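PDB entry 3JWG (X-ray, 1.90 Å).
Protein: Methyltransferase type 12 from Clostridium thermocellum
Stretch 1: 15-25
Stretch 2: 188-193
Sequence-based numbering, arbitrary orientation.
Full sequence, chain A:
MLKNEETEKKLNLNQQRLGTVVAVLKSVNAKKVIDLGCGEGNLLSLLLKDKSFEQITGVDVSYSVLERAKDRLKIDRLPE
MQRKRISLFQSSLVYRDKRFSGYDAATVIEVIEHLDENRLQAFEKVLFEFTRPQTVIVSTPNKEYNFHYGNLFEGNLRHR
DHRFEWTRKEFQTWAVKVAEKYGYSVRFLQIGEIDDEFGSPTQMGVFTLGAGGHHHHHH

Stretch 1, residues 15-25: QQRLGTVVAVL
Stretch 2 (188-193) FLQIGE

A helix can pack against a strand without a single hydrogen bond between them, as this methyltransferase illustrates. Residues 15–25 are helical throughout, with phi/psi near -62/-42; residues 188–191 form an extended strand, phi -91 to -128° and psi 107 to 156°. The axes approach to 10.0 Å and run roughly antiparallel, at 149°, with the CA atoms of Arg17 and Ile191 6.5 Å apart. The contact is small, burying 200 Å² in total.

Strand alternation turns Leu189 and Ile191 toward the helix. Ile191 (chi1 m, chi2 p) supplies the largest share: its beta-branch lets CG2 lie 4.0 Å from Arg17 CA and 3.9 Å from Gln16 OE1, while CG1 sits 4.0 Å from Thr20 CG2. Thr20 adopts m, so OG1 donates to Gln16 O (3.0 Å), satisfying the hydroxyl within its own helix, with the methyl making the closest approach to Ile191. One turn on, Val24 (t) places CG2 4.3 Å from CD2 of Leu189 (m, p).

Arg17 (t, t, p, chi4 179°) offers its aliphatic base, CB lying 4.1 Å from Ile191 CG2, while its end leads away and NH1 is hydrogen-bonded elsewhere in the structure. Gln16 (t, m, chi3 -56°) borders the contact. Gly192, at phi/psi 94/169, ends it where a CB would jam against the preceding carbonyl.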

# COMPACT_ATOMS: atom_id res chain seq x y z
N GLN A 15 -5.07 3.10 12.20
CA GLN A 15 -5.15 4.52 11.91
C GLN A 15 -3.77 5.16 12.03
O GLN A 15 -3.45 6.10 11.30
CB GLN A 15 -6.13 5.20 12.88
CG GLN A 15 -6.17 6.72 12.78
CD GLN A 15 -6.41 7.22 11.37
OE1 GLN A 15 -7.41 6.88 10.74
NE2 GLN A 15 -5.47 8.02 10.86
N GLN A 16 -2.95 4.65 12.95
CA GLN A 16 -1.61 5.18 13.14
C GLN A 16 -0.74 4.71 11.99
O GLN A 16 0.10 5.46 11.49
CB GLN A 16 -1.03 4.68 14.47
CG GLN A 16 0.17 5.48 15.00
CD GLN A 16 1.45 5.26 14.21
OE1 GLN A 16 1.92 4.13 14.06
NE2 GLN A 16 2.05 6.35 13.73
N ARG A 17 -0.94 3.47 11.56
CA ARG A 17 -0.18 2.89 10.45
C ARG A 17 -0.44 3.67 9.17
O ARG A 17 0.49 4.02 8.44
CB ARG A 17 -0.56 1.43 10.23
CG ARG A 17 0.11 0.80 9.02
CD ARG A 17 -0.57 -0.50 8.61
NE ARG A 17 -1.98 -0.29 8.28
CZ ARG A 17 -2.81 -1.25 7.87
NH1 ARG A 17 -2.37 -2.49 7.73
NH2 ARG A 17 -4.08 -0.96 7.61
N LEU A 18 -1.72 3.91 8.89
CA LEU A 18 -2.11 4.64 7.70
C LEU A 18 -1.62 6.07 7.79
O LEU A 18 -1.21 6.66 6.79
CB LEU A 18 -3.63 4.62 7.54
CG LEU A 18 -4.24 3.22 7.44
CD1 LEU A 18 -5.74 3.33 7.21
CD2 LEU A 18 -3.58 2.44 6.32
N GLY A 19 -1.66 6.63 8.99
CA GLY A 19 -1.19 8.00 9.19
C GLY A 19 0.27 8.12 8.82
O GLY A 19 0.70 9.13 8.27
N THR A 20 1.04 7.07 9.12
CA THR A 20 2.46 7.05 8.81
C THR A 20 2.64 7.08 7.29
O THR A 20 3.50 7.78 6.77
CB THR A 20 3.13 5.79 9.36
OG1 THR A 20 3.04 5.78 10.79
CG2 THR A 20 4.59 5.75 8.94
N VAL A 21 1.84 6.29 6.58
CA VAL A 21 1.92 6.27 5.12
C VAL A 21 1.65 7.67 4.57
O VAL A 21 2.38 8.15 3.70
CB VAL A 21 0.89 5.29 4.52
CG1 VAL A 21 0.97 5.34 3.00
CG2 VAL A 21 1.15 3.87 5.01
N VAL A 22 0.60 8.32 5.07
CA VAL A 22 0.26 9.67 4.62
C VAL A 22 1.42 10.64 4.83
O VAL A 22 1.76 11.43 3.95
CB VAL A 22 -0.99 10.19 5.37
CG1 VAL A 22 -1.31 11.62 4.93
CG2 VAL A 22 -2.18 9.27 5.09
N ALA A 23 2.04 10.57 6.01
CA ALA A 23 3.16 11.45 6.34
C ALA A 23 4.34 11.22 5.39
O ALA A 23 4.99 12.18 4.97
CB ALA A 23 3.61 11.22 7.79
N VAL A 24 4.61 9.97 5.05
CA VAL A 24 5.71 9.69 4.14
C VAL A 24 5.42 10.34 2.78
O VAL A 24 6.28 11.00 2.19
CB VAL A 24 5.94 8.17 3.95
CG1 VAL A 24 6.97 7.92 2.86
CG2 VAL A 24 6.42 7.56 5.26
N LEU A 25 4.19 10.15 2.29
CA LEU A 25 3.77 10.73 1.02
C LEU A 25 3.96 12.25 1.03
O LEU A 25 4.53 12.84 0.11
CB LEU A 25 2.31 10.39 0.75
CG LEU A 25 2.05 8.90 0.52
CD1 LEU A 25 0.56 8.61 0.54
CD2 LEU A 25 2.67 8.49 -0.81
N PHE A 188 13.99 1.01 5.00
CA PHE A 188 12.97 0.37 5.83
C PHE A 188 12.60 1.14 7.07
O PHE A 188 13.41 1.85 7.66
CB PHE A 188 13.45 -1.03 6.22
CG PHE A 188 13.78 -1.89 5.04
CD1 PHE A 188 12.77 -2.42 4.25
CD2 PHE A 188 15.11 -2.12 4.69
CE1 PHE A 188 13.07 -3.16 3.11
CE2 PHE A 188 15.42 -2.86 3.55
CZ PHE A 188 14.40 -3.38 2.76
N LEU A 189 11.34 0.98 7.45
CA LEU A 189 10.79 1.63 8.63
C LEU A 189 10.11 0.58 9.51
O LEU A 189 9.70 -0.48 9.04
CB LEU A 189 9.77 2.70 8.24
CG LEU A 189 10.27 3.94 7.48
CD1 LEU A 189 10.76 3.54 6.10
CD2 LEU A 189 9.14 4.95 7.36
N GLN A 190 10.01 0.90 10.79
CA GLN A 190 9.37 0.03 11.76
C GLN A 190 8.15 0.78 12.27
O GLN A 190 8.28 1.75 13.02
CB GLN A 190 10.33 -0.28 12.91
CG GLN A 190 11.54 -1.10 12.51
CD GLN A 190 12.58 -1.20 13.62
OE1 GLN A 190 13.29 -0.23 13.92
NE2 GLN A 190 12.67 -2.38 14.23
N ILE A 191 6.97 0.35 11.85
CA ILE A 191 5.73 0.99 12.28
C ILE A 191 5.21 0.32 13.54
O ILE A 191 5.11 -0.91 13.61
CB ILE A 191 4.64 0.94 11.18
CG1 ILE A 191 4.97 1.94 10.06
CG2 ILE A 191 3.28 1.29 11.77
CD1 ILE A 191 6.33 1.74 9.43
N GLY A 192 4.86 1.14 14.53
CA GLY A 192 4.35 0.61 15.78
C GLY A 192 5.48 0.47 16.78
O GLY A 192 6.66 0.59 16.43
N GLU A 193 5.12 0.21 18.03
CA GLU A 193 6.11 0.05 19.09
C GLU A 193 6.90 -1.24 18.90
O GLU A 193 6.34 -2.28 18.57
CB GLU A 193 5.42 0.07 20.45
CG GLU A 193 4.15 -0.76 20.51
CD GLU A 193 3.32 -0.48 21.75
OE1 GLU A 193 3.82 -0.74 22.87
OE2 GLU A 193 2.18 0.01 21.61